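Local coordinates for ricin B-related lectin (PDB 5MUA), which binds galactose and calcium and pairs a ricin B-type lectin with a papain-like protease part, here inhibited by E-64, at residues B[4-9]-B[176-181]; B[63-68]-B[230-235]; B[157-162]-B[252-257]; B[52-55]-B[60-63]. All coordinates share one frame; numbering follows the deposited sequence. Where two conformers were deposited one is given.

In the fold
Three of the four contacts tie the N-terminal lectin part, or the helix that follows it, to the C-terminal part of the chain; contact 4 stays within the lectin. Contacts 1 and 3 are buried and meet mainly through apolar side chains, contact 1 also ending at a calcium site. Contact 2 is half buried and mixes a methyl-on-ring touch with a water bridge, and contact 4, at the surface, is a hydrogen-bonded hairpin. Contacts 1 and 2 lie side by side on neighbouring strands 178-180 and 233-243, and both touch the second subunit. R63 and one water serve contacts 2 and 4. Contact 3 reaches contacts 1 and 2 through strand 246-255 and the residue after it.

Contact 1 (B[4-9]-B[176-181]). With CA (calcium ion), chain E; CA (calcium ion), chain D.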
loop_
_atom_site.group_PDB
_atom_site.type_symbol
_atom_site.label_atom_id
_atom_site.label_comp_id
_atom_site.label_asym_id
_atom_site.label_seq_id
_atom_site.Cartn_x
_atom_site.Cartn_y
_atom_site.Cartn_z
ATOM N N GLN B 4 -4.055 -30.826 7.628
ATOM C CA GLN B 4 -2.635 -30.847 7.366
ATOM C C GLN B 4 -1.848 -30.082 8.417
ATOM O O GLN B 4 -0.767 -29.526 8.168
ATOM C CB GLN B 4 -2.347 -30.302 5.948
ATOM C CG GLN B 4 -2.886 -31.150 4.797
ATOM C CD GLN B 4 -2.967 -30.313 3.515
ATOM O OE1 GLN B 4 -1.965 -29.780 3.077
ATOM N NE2 GLN B 4 -4.184 -30.108 2.993
ATOM N N GLY B 5 -2.374 -30.070 9.634
ATOM C CA GLY B 5 -1.754 -29.352 10.760
ATOM C C GLY B 5 -1.935 -27.848 10.644
ATOM O O GLY B 5 -2.944 -27.345 10.140
ATOM N N HIS B 6 -0.950 -27.121 11.134
ATOM C CA HIS B 6 -0.984 -25.638 11.122
ATOM C C HIS B 6 -1.589 -25.063 9.850
ATOM O O HIS B 6 -1.074 -25.344 8.788
ATOM C CB HIS B 6 0.431 -25.107 11.297
ATOM C CG HIS B 6 0.497 -23.634 11.559
ATOM N ND1 HIS B 6 1.636 -22.913 11.339
ATOM C CD2 HIS B 6 -0.421 -22.753 12.041
ATOM C CE1 HIS B 6 1.440 -21.656 11.720
ATOM N NE2 HIS B 6 0.193 -21.529 12.112
ATOM N N GLY B 7 -2.660 -24.254 9.949
ATOM C CA GLY B 7 -3.338 -23.735 8.763
ATOM C C GLY B 7 -4.674 -23.113 9.079
ATOM O O GLY B 7 -5.075 -23.030 10.254
ATOM N N ILE B 8 -5.360 -22.639 8.065
ATOM C CA ILE B 8 -6.714 -22.055 8.211
ATOM C C ILE B 8 -7.613 -22.946 7.401
ATOM O O ILE B 8 -7.253 -23.362 6.254
ATOM C CB ILE B 8 -6.789 -20.595 7.681
ATOM C CG1 ILE B 8 -5.820 -19.745 8.545
ATOM C CG2 ILE B 8 -8.194 -20.081 7.729
ATOM C CD1 ILE B 8 -5.491 -18.372 7.974
ATOM N N TYR B 9 -8.759 -23.293 7.991
ATOM C CA TYR B 9 -9.635 -24.300 7.445
ATOM C C TYR B 9 -11.097 -23.979 7.585
ATOM O O TYR B 9 -11.506 -23.261 8.509
ATOM C CB TYR B 9 -9.428 -25.585 8.204
ATOM C CG TYR B 9 -8.083 -26.156 8.161
ATOM C CD1 TYR B 9 -7.115 -25.820 9.108
ATOM C CD2 TYR B 9 -7.779 -27.123 7.220
ATOM C CE1 TYR B 9 -5.888 -26.389 9.061
ATOM C CE2 TYR B 9 -6.548 -27.757 7.182
ATOM C CZ TYR B 9 -5.579 -27.399 8.130
ATOM O OH TYR B 9 -4.351 -28.017 8.089
ATOM N N ASP B 176 5.408 -12.590 5.102
ATOM C CA ASP B 176 4.781 -13.297 6.201
ATOM C C ASP B 176 4.966 -14.796 6.039
ATOM O O ASP B 176 5.480 -15.253 5.046
ATOM C CB ASP B 176 3.315 -12.927 6.292
ATOM C CG ASP B 176 3.121 -11.408 6.589
ATOM O OD1 ASP B 176 3.566 -10.962 7.667
ATOM O OD2 ASP B 176 2.537 -10.708 5.744
ATOM N N GLY B 177 4.592 -15.512 7.072
ATOM C CA GLY B 177 4.752 -16.968 7.109
ATOM C C GLY B 177 3.554 -17.812 6.711
ATOM O O GLY B 177 3.741 -18.918 6.204
ATOM N N LEU B 178 2.343 -17.358 7.032
ATOM C CA LEU B 178 1.140 -18.131 6.826
ATOM C C LEU B 178 0.135 -17.211 6.207
ATOM O O LEU B 178 -0.126 -16.125 6.740
ATOM C CB LEU B 178 0.584 -18.635 8.162
ATOM C CG LEU B 178 -0.698 -19.485 8.030
ATOM C CD1 LEU B 178 -0.435 -20.779 7.246
ATOM C CD2 LEU B 178 -1.339 -19.761 9.415
ATOM N N TYR B 179 -0.362 -17.614 5.052
ATOM C CA TYR B 179 -1.308 -16.780 4.308
ATOM C C TYR B 179 -2.709 -17.391 4.209
ATOM O O TYR B 179 -2.840 -18.559 3.827
ATOM C CB TYR B 179 -0.789 -16.574 2.895
ATOM C CG TYR B 179 0.403 -15.705 2.831
ATOM C CD1 TYR B 179 0.278 -14.351 2.801
ATOM C CD2 TYR B 179 1.716 -16.256 2.940
ATOM C CE1 TYR B 179 1.394 -13.516 2.771
ATOM C CE2 TYR B 179 2.837 -15.433 2.842
ATOM C CZ TYR B 179 2.656 -14.051 2.770
ATOM O OH TYR B 179 3.742 -13.227 2.724
ATOM N N LEU B 180 -3.730 -16.567 4.407
ATOM C CA LEU B 180 -5.108 -16.881 3.975
ATOM C C LEU B 180 -5.248 -16.576 2.497
ATOM O O LEU B 180 -4.835 -15.514 2.009
ATOM C CB LEU B 180 -6.171 -16.131 4.743
ATOM C CG LEU B 180 -7.638 -16.296 4.284
ATOM C CD1 LEU B 180 -7.993 -17.783 4.511
ATOM C CD2 LEU B 180 -8.524 -15.397 5.154
ATOM N N VAL B 181 -5.801 -17.525 1.784
ATOM C CA VAL B 181 -6.076 -17.357 0.353
ATOM C C VAL B 181 -7.522 -16.883 0.288
ATOM O O VAL B 181 -8.458 -17.572 0.711
ATOM C CB VAL B 181 -5.901 -18.693 -0.429
ATOM C CG1 VAL B 181 -6.393 -18.583 -1.870
ATOM C CG2 VAL B 181 -4.467 -19.184 -0.394
HETATM CA CA CA E . 5.607 -10.039 8.284
HETATM CA CA CA D . 2.101 -8.805 7.304
HETATM O O HOH W 1 0.400 -8.660 5.675
HETATM O O HOH W 2 6.262 -12.092 9.370
#
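I8 lays its branches against L180, the two side chains crossing at about a right angle: CG2 of I8 lies 4.0 Å from CD1 of L180, while CD1 of I8 rests on CB of L180. L178 pushes its methyl CD2 to 3.6 Å from NE2 of H6, meeting the imidazole ring obliquely. With CG of H6 anti to the backbone N (chi1 -169°), the ring swings over to that methyl. The other methyl of L178, CD1, is 4.4 Å from CA of G7, where the glycine leaves a bare backbone. Strand 7-13 and the loop before it, at the start of the ricin B-type beta-trefoil lectin, are joined here to strand 178-180 of the C-terminal part; strand 144-152 pairs with both, and L50 and F232 add to the apolar cluster. At the N-terminal end of 176-181, the carboxylate of D176 serves two calcium ions: OD1 bridges them, 2.3 Å from one and 2.6 Å from the other, and OD2 binds the second at 2.5 Å. S175 of the same chain and E204, D207, D209 and D210 of the second subunit complete this interface site. The hydroxyl of Y179 takes the backbone N-H of D176 at 3.0 Å.

Contact 2 (B[63-68]-B[230-235])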
loop_
_atom_site.group_PDB
_atom_site.type_symbol
_atom_site.label_atom_id
_atom_site.label_comp_id
_atom_site.label_asym_id
_atom_site.label_seq_id
_atom_site.Cartn_x
_atom_site.Cartn_y
_atom_site.Cartn_z
ATOM N N ARG B 63 -8.882 -21.556 16.649
ATOM C CA ARG B 63 -9.248 -20.141 16.867
ATOM C C ARG B 63 -10.095 -19.596 15.759
ATOM O O ARG B 63 -9.794 -19.830 14.592
ATOM C CB ARG B 63 -7.941 -19.330 16.986
ATOM C CG ARG B 63 -8.121 -17.937 17.496
ATOM C CD ARG B 63 -6.819 -17.139 17.528
ATOM N NE ARG B 63 -7.078 -15.951 18.300
ATOM C CZ ARG B 63 -6.183 -15.007 18.546
ATOM N NH1 ARG B 63 -4.961 -15.063 18.013
ATOM N NH2 ARG B 63 -6.532 -14.017 19.321
ATOM N N ASN B 64 -11.113 -18.834 16.100
ATOM C CA ASN B 64 -11.969 -18.213 15.093
ATOM C C ASN B 64 -11.187 -17.023 14.501
ATOM O O ASN B 64 -10.785 -16.142 15.228
ATOM C CB ASN B 64 -13.303 -17.799 15.698
ATOM C CG ASN B 64 -14.303 -17.430 14.657
ATOM O OD1 ASN B 64 -14.532 -16.266 14.412
ATOM N ND2 ASN B 64 -14.922 -18.431 14.029
ATOM N N ALA B 65 -10.858 -17.053 13.216
ATOM C CA ALA B 65 -9.967 -16.004 12.646
ATOM C C ALA B 65 -10.690 -14.657 12.817
ATOM O O ALA B 65 -10.029 -13.647 13.122
ATOM C CB ALA B 65 -9.651 -16.258 11.174
ATOM N N PHE B 66 -12.006 -14.643 12.567
ATOM C CA PHE B 66 -12.789 -13.423 12.599
ATOM C C PHE B 66 -12.865 -12.858 14.015
ATOM O O PHE B 66 -12.417 -11.766 14.271
ATOM C CB PHE B 66 -14.180 -13.658 11.993
ATOM C CG PHE B 66 -15.097 -12.450 12.019
ATOM C CD1 PHE B 66 -14.922 -11.414 11.115
ATOM C CD2 PHE B 66 -16.101 -12.329 12.986
ATOM C CE1 PHE B 66 -15.752 -10.298 11.165
ATOM C CE2 PHE B 66 -16.933 -11.209 13.058
ATOM C CZ PHE B 66 -16.764 -10.203 12.114
ATOM N N ALA B 67 -13.427 -13.642 14.956
ATOM C CA ALA B 67 -13.768 -13.159 16.290
ATOM C C ALA B 67 -12.591 -13.179 17.253
ATOM O O ALA B 67 -12.634 -12.492 18.284
ATOM C CB ALA B 67 -14.938 -13.940 16.890
ATOM N N GLY B 68 -11.556 -13.907 16.929
ATOM C CA GLY B 68 -10.383 -14.077 17.791
ATOM C C GLY B 68 -10.547 -15.075 18.923
ATOM O O GLY B 68 -9.544 -15.465 19.555
ATOM N N ASN B 230 -4.489 -13.066 15.322
ATOM C CA ASN B 230 -3.230 -12.792 14.675
ATOM C C ASN B 230 -2.586 -14.080 14.104
ATOM O O ASN B 230 -3.239 -15.145 14.092
ATOM C CB ASN B 230 -2.373 -12.103 15.727
ATOM C CG ASN B 230 -1.936 -13.023 16.773
ATOM O OD1 ASN B 230 -2.306 -14.212 16.767
ATOM N ND2 ASN B 230 -1.052 -12.533 17.680
ATOM N N GLY B 231 -1.364 -13.984 13.599
ATOM C CA GLY B 231 -0.608 -15.136 13.223
ATOM C C GLY B 231 -0.814 -15.638 11.816
ATOM O O GLY B 231 -0.378 -16.737 11.490
ATOM N N PHE B 232 -1.431 -14.809 10.966
ATOM C CA PHE B 232 -1.476 -15.061 9.526
ATOM C C PHE B 232 -1.663 -13.701 8.818
ATOM O O PHE B 232 -1.999 -12.685 9.461
ATOM C CB PHE B 232 -2.676 -15.934 9.142
ATOM C CG PHE B 232 -4.013 -15.276 9.349
ATOM C CD1 PHE B 232 -4.578 -15.107 10.633
ATOM C CD2 PHE B 232 -4.781 -14.887 8.275
ATOM C CE1 PHE B 232 -5.837 -14.485 10.783
ATOM C CE2 PHE B 232 -6.037 -14.305 8.458
ATOM C CZ PHE B 232 -6.552 -14.091 9.704
ATOM N N ALA B 233 -1.485 -13.747 7.491
ATOM C CA ALA B 233 -1.670 -12.585 6.647
ATOM C C ALA B 233 -2.551 -12.970 5.522
ATOM O O ALA B 233 -2.843 -14.143 5.312
ATOM C CB ALA B 233 -0.316 -12.105 6.104
ATOM N N LEU B 234 -3.004 -11.959 4.803
ATOM C CA LEU B 234 -3.786 -12.158 3.589
ATOM C C LEU B 234 -2.889 -12.091 2.373
ATOM O O LEU B 234 -2.110 -11.119 2.212
ATOM C CB LEU B 234 -4.886 -11.084 3.488
ATOM C CG LEU B 234 -5.901 -10.933 4.638
ATOM C CD1 LEU B 234 -6.978 -9.960 4.260
ATOM C CD2 LEU B 234 -6.523 -12.233 5.129
ATOM N N LEU B 235 -2.971 -13.086 1.492
ATOM C CA LEU B 235 -2.177 -13.080 0.264
ATOM C C LEU B 235 -2.668 -12.043 -0.711
ATOM O O LEU B 235 -3.784 -12.100 -1.138
ATOM C CB LEU B 235 -2.183 -14.446 -0.445
ATOM C CG LEU B 235 -1.304 -14.510 -1.720
ATOM C CD1 LEU B 235 0.156 -14.128 -1.477
ATOM C CD2 LEU B 235 -1.422 -15.853 -2.368
HETATM O O HOH W 3 -3.618 -16.835 16.363
#
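A65 and F232 make the apolar part of this contact, where the turn after strand 59-64 in the beta-trefoil lectin meets the loop leading into strand 233-243 of the C-terminal part. The methyl CB of A65 stands 4.1 Å from CZ of F232, oblique to the ring. That ring also packs edge-to-face with F227 and touches L50 and, from the second subunit, I205.

The polar part runs through R63. Its chain is extended out to the guanidinium, and NE gives a nearly straight bond to the backbone O of G68, 2.8 Å long at 171° and in the guanidinium plane. That bond helps hold the plane, with NH1 on the side of N230. The guanidinium and the amide of N230 stand almost perpendicular, 85° apart, with OD1 of N230 at the guanidinium edge.

Within 63-68 the chain folds back in an Asx motif: OD1 of N64 receives the N-H of A67 on a lone pair in its carbonyl plane, and the backbone N of G68 bonds to O of N64.

Solvent completes the link: one water accepts from NH1 of R63 at 2.8 Å and lies 2.9 Å from the backbone O of N230, to which it can donate.

Contact 3 (B[157-162]-B[252-257]); sequences HATLLA and WFVERG
The indole of W252 carries one face of its six-membered ring under L160. The methyl CD1 of L160 sits 4.2 Å from the centroid of that ring and 15° off its normal, a CH-pi contact over the face, while the second methyl, CD2, comes down toward the rim, 3.9 Å from CZ2. The two side chains cross at about a right angle, so the leucine fork meets the benzene end of the indole with both branches. Here helix 153-162, which follows the last long strand of the beta-trefoil lectin, packs against strand 246-255 of the C-terminal part, a helix-on-sheet arrangement that joins the two parts of the chain.

The torsions explain the fit. At chi1 62° the indole of W252 is tucked over its own backbone, and the ring extends toward the helix; L160 points CG away from its backbone N (chi1 177°), which drops its fork onto the indole. The ring of F286 meets W252 as well, with planes at about 60°, and M239, V262 and F264 also touch the indole. Its NE1 has a weak hydrogen bond to the backbone O of L238, so the polar end of this buried ring has a partner within the core.

At the preceding residue of the helix, T159 crosses V254 of the strand obliquely. The hydroxyl OG1 of T159 turns back along its own helix, with a weak hydrogen bond to the backbone O of N155, and leaves its methyl to the strand: CG2 of T159 lies 3.9 Å from CG1 of V254.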
loop_
_atom_site.group_PDB
_atom_site.type_symbol
_atom_site.label_atom_id
_atom_site.label_comp_id
_atom_site.label_asym_id
_atom_site.label_seq_id
_atom_site.Cartn_x
_atom_site.Cartn_y
_atom_site.Cartn_z
ATOM N N HIS B 157 5.863 -19.116 -2.485
ATOM C CA HIS B 157 7.125 -18.901 -3.217
ATOM C C HIS B 157 7.362 -19.972 -4.292
ATOM O O HIS B 157 7.641 -19.642 -5.478
ATOM C CB HIS B 157 8.302 -18.758 -2.252
ATOM C CG HIS B 157 9.646 -18.649 -2.919
ATOM N ND1 HIS B 157 10.018 -17.565 -3.691
ATOM C CD2 HIS B 157 10.709 -19.485 -2.911
ATOM C CE1 HIS B 157 11.261 -17.724 -4.106
ATOM N NE2 HIS B 157 11.704 -18.886 -3.653
ATOM N N ALA B 158 7.188 -21.240 -3.907
ATOM C CA ALA B 158 7.300 -22.311 -4.846
ATOM C C ALA B 158 6.299 -22.188 -5.983
ATOM O O ALA B 158 6.650 -22.302 -7.162
ATOM C CB ALA B 158 7.179 -23.681 -4.172
ATOM N N THR B 159 5.062 -21.916 -5.641
ATOM C CA THR B 159 4.051 -21.702 -6.628
ATOM C C THR B 159 4.457 -20.594 -7.623
ATOM O O THR B 159 4.396 -20.762 -8.860
ATOM C CB THR B 159 2.727 -21.418 -5.923
ATOM O OG1 THR B 159 2.294 -22.684 -5.391
ATOM C CG2 THR B 159 1.670 -20.928 -6.869
ATOM N N LEU B 160 4.917 -19.516 -7.052
ATOM C CA LEU B 160 5.294 -18.331 -7.823
ATOM C C LEU B 160 6.463 -18.640 -8.749
ATOM O O LEU B 160 6.394 -18.368 -9.956
ATOM C CB LEU B 160 5.657 -17.218 -6.856
ATOM C CG LEU B 160 6.132 -15.932 -7.446
ATOM C CD1 LEU B 160 5.070 -15.284 -8.331
ATOM C CD2 LEU B 160 6.520 -15.044 -6.289
ATOM N N LEU B 161 7.470 -19.297 -8.237
ATOM C CA LEU B 161 8.584 -19.731 -9.089
ATOM C C LEU B 161 8.247 -20.720 -10.169
ATOM O O LEU B 161 8.985 -20.803 -11.115
ATOM C CB LEU B 161 9.805 -20.204 -8.272
ATOM C CG LEU B 161 10.428 -19.090 -7.428
ATOM C CD1 LEU B 161 11.573 -19.671 -6.602
ATOM C CD2 LEU B 161 10.886 -17.883 -8.250
ATOM N N ALA B 162 7.165 -21.490 -10.048
ATOM C CA ALA B 162 6.801 -22.457 -11.062
ATOM C C ALA B 162 5.809 -21.919 -12.114
ATOM O O ALA B 162 5.482 -22.573 -13.093
ATOM C CB ALA B 162 6.238 -23.710 -10.403
ATOM N N TRP B 252 -1.638 -10.037 -7.872
ATOM C CA TRP B 252 -1.706 -11.444 -8.133
ATOM C C TRP B 252 -2.054 -12.219 -6.876
ATOM O O TRP B 252 -1.818 -11.754 -5.741
ATOM C CB TRP B 252 -0.456 -11.991 -8.719
ATOM C CG TRP B 252 0.792 -11.877 -7.844
ATOM C CD1 TRP B 252 1.671 -10.817 -7.810
ATOM C CD2 TRP B 252 1.323 -12.863 -6.951
ATOM N NE1 TRP B 252 2.703 -11.095 -6.909
ATOM C CE2 TRP B 252 2.522 -12.357 -6.409
ATOM C CE3 TRP B 252 0.886 -14.136 -6.541
ATOM C CZ2 TRP B 252 3.239 -13.033 -5.448
ATOM C CZ3 TRP B 252 1.642 -14.824 -5.628
ATOM C CH2 TRP B 252 2.809 -14.289 -5.105
ATOM N N PHE B 253 -2.552 -13.419 -7.118
ATOM C CA PHE B 253 -3.125 -14.246 -6.098
ATOM C C PHE B 253 -2.932 -15.713 -6.488
ATOM O O PHE B 253 -2.546 -16.057 -7.647
ATOM C CB PHE B 253 -4.651 -13.984 -6.034
ATOM C CG PHE B 253 -5.017 -12.582 -5.619
ATOM C CD1 PHE B 253 -4.989 -12.214 -4.274
ATOM C CD2 PHE B 253 -5.395 -11.658 -6.538
ATOM C CE1 PHE B 253 -5.242 -10.891 -3.883
ATOM C CE2 PHE B 253 -5.704 -10.348 -6.165
ATOM C CZ PHE B 253 -5.636 -9.973 -4.835
ATOM N N VAL B 254 -3.267 -16.581 -5.539
ATOM C CA VAL B 254 -3.453 -18.004 -5.877
ATOM C C VAL B 254 -4.876 -18.317 -5.640
ATOM O O VAL B 254 -5.584 -17.618 -4.945
ATOM C CB VAL B 254 -2.472 -18.988 -5.179
ATOM C CG1 VAL B 254 -1.033 -18.597 -5.408
ATOM C CG2 VAL B 254 -2.693 -19.086 -3.695
ATOM N N GLU B 255 -5.330 -19.391 -6.280
ATOM C CA GLU B 255 -6.734 -19.724 -6.345
ATOM C C GLU B 255 -7.034 -20.715 -5.232
ATOM O O GLU B 255 -6.296 -21.657 -5.034
ATOM C CB GLU B 255 -7.041 -20.432 -7.701
ATOM C CG GLU B 255 -7.035 -19.526 -8.935
ATOM C CD GLU B 255 -8.211 -18.592 -8.917
ATOM O OE1 GLU B 255 -9.298 -18.971 -8.452
ATOM O OE2 GLU B 255 -8.079 -17.496 -9.397
ATOM N N ARG B 256 -8.164 -20.535 -4.572
ATOM C CA ARG B 256 -8.648 -21.574 -3.677
ATOM C C ARG B 256 -8.876 -22.935 -4.240
ATOM O O ARG B 256 -8.559 -23.917 -3.579
ATOM C CB ARG B 256 -9.871 -21.137 -2.946
ATOM C CG ARG B 256 -9.417 -20.824 -1.542
ATOM C CD ARG B 256 -10.593 -20.524 -0.794
ATOM N NE ARG B 256 -10.366 -19.509 0.192
ATOM C CZ ARG B 256 -11.335 -19.150 1.000
ATOM N NH1 ARG B 256 -12.499 -19.842 0.931
ATOM N NH2 ARG B 256 -11.112 -18.211 1.905
ATOM N N GLY B 257 -9.366 -22.995 -5.463
ATOM C CA GLY B 257 -9.590 -24.331 -6.120
ATOM C C GLY B 257 -8.322 -24.984 -6.557
ATOM O O GLY B 257 -8.284 -26.188 -6.839
#

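Contact 4 (B[52-55]-B[60-63])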
loop_
_atom_site.group_PDB
_atom_site.type_symbol
_atom_site.label_atom_id
_atom_site.label_comp_id
_atom_site.label_asym_id
_atom_site.label_seq_id
_atom_site.Cartn_x
_atom_site.Cartn_y
_atom_site.Cartn_z
ATOM N N GLU B 52 -3.669 -23.969 15.264
ATOM C CA GLU B 52 -2.271 -23.744 15.604
ATOM C C GLU B 52 -1.723 -24.819 16.557
ATOM O O GLU B 52 -2.286 -25.070 17.576
ATOM C CB GLU B 52 -2.006 -22.347 16.152
ATOM C CG GLU B 52 -2.346 -21.239 15.170
ATOM C CD GLU B 52 -2.390 -19.848 15.782
ATOM O OE1 GLU B 52 -3.306 -19.591 16.580
ATOM O OE2 GLU B 52 -1.467 -19.042 15.507
ATOM N N PRO B 53 -0.567 -25.382 16.212
ATOM C CA PRO B 53 0.022 -26.434 17.047
ATOM C C PRO B 53 0.431 -25.885 18.378
ATOM O O PRO B 53 0.910 -24.738 18.430
ATOM C CB PRO B 53 1.227 -26.917 16.216
ATOM C CG PRO B 53 1.606 -25.754 15.368
ATOM C CD PRO B 53 0.274 -25.068 15.044
ATOM N N VAL B 54 0.273 -26.652 19.444
ATOM C CA VAL B 54 0.742 -26.225 20.753
ATOM C C VAL B 54 1.925 -27.067 21.293
ATOM O O VAL B 54 2.179 -27.050 22.460
ATOM C CB VAL B 54 -0.351 -26.188 21.830
ATOM C CG1 VAL B 54 -1.362 -25.081 21.567
ATOM C CG2 VAL B 54 -1.003 -27.528 21.934
ATOM N N GLY B 55 2.631 -27.787 20.448
ATOM C CA GLY B 55 3.855 -28.515 20.880
ATOM C C GLY B 55 3.553 -29.820 21.618
ATOM O O GLY B 55 4.338 -30.232 22.462
ATOM N N TYR B 60 -3.832 -29.010 19.128
ATOM C CA TYR B 60 -3.970 -27.702 18.481
ATOM C C TYR B 60 -4.950 -26.853 19.238
ATOM O O TYR B 60 -5.919 -27.376 19.850
ATOM C CB TYR B 60 -4.536 -27.862 17.059
ATOM C CG TYR B 60 -3.670 -28.711 16.160
ATOM C CD1 TYR B 60 -2.618 -28.151 15.413
ATOM C CD2 TYR B 60 -3.902 -30.093 16.022
ATOM C CE1 TYR B 60 -1.793 -28.961 14.586
ATOM C CE2 TYR B 60 -3.108 -30.892 15.232
ATOM C CZ TYR B 60 -2.058 -30.336 14.512
ATOM O OH TYR B 60 -1.296 -31.165 13.734
ATOM N N THR B 61 -4.744 -25.522 19.171
ATOM C CA THR B 61 -5.850 -24.604 19.440
ATOM C C THR B 61 -6.575 -24.420 18.110
ATOM O O THR B 61 -5.982 -24.553 17.045
ATOM C CB THR B 61 -5.365 -23.258 19.945
ATOM O OG1 THR B 61 -4.275 -22.754 19.144
ATOM C CG2 THR B 61 -4.930 -23.365 21.356
ATOM N N VAL B 62 -7.854 -24.099 18.201
ATOM C CA VAL B 62 -8.725 -23.890 17.076
ATOM C C VAL B 62 -9.372 -22.548 17.350
ATOM O O VAL B 62 -10.242 -22.388 18.206
ATOM C CB VAL B 62 -9.782 -25.034 16.934
ATOM C CG1 VAL B 62 -10.750 -24.757 15.796
ATOM C CG2 VAL B 62 -9.075 -26.337 16.786
ATOM N N ARG B 63 -8.882 -21.556 16.649
ATOM C CA ARG B 63 -9.248 -20.141 16.867
ATOM C C ARG B 63 -10.095 -19.596 15.759
ATOM O O ARG B 63 -9.794 -19.830 14.592
ATOM C CB ARG B 63 -7.941 -19.330 16.986
ATOM C CG ARG B 63 -8.121 -17.937 17.496
ATOM C CD ARG B 63 -6.819 -17.139 17.528
ATOM N NE ARG B 63 -7.078 -15.951 18.300
ATOM C CZ ARG B 63 -6.183 -15.007 18.546
ATOM N NH1 ARG B 63 -4.961 -15.063 18.013
ATOM N NH2 ARG B 63 -6.532 -14.017 19.321
HETATM O O HOH W 4 -5.261 -21.378 17.044
HETATM O O HOH W 3 -3.618 -16.835 16.363
#
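E52 and T61 face each other across an antiparallel hydrogen-bonded pair, their side chains on the same face of the sheet and crossing at a slant, with CB of E52 3.8 Å from OG1 of T61. The backbones exchange two bonds of 3.0 Å, E52 N to T61 O and T61 N to E52 O. T61 holds OG1 between its backbone N and carbonyl carbon (chi1 47°), which brings the hydroxyl over this pair and sends CG2 to CG1 of V54, 4.0 Å away. The carboxylate of E52 reaches along the strand on an extended chain: OE1 lies 2.7 Å from one water, which can donate to it and is also hydrogen-bonded to OG1 of T61, and within hydrogen-bonding distance of a second. The opposite charges, OE1 of E52 and NH1 of R63, stay 5.0 Å apart and are probably linked through this second water; G68 holds NE of R63.

At the next, non-hydrogen-bonded pair the side chains diverge, yet CD1 of Y60 lies 3.5 Å from N of P53, and CE1 lies near CB of the proline.

This beta hairpin of the trefoil lectin lies between two further antiparallel strands, 7-13 pairing with 49-53 and 97-100 with 59-64.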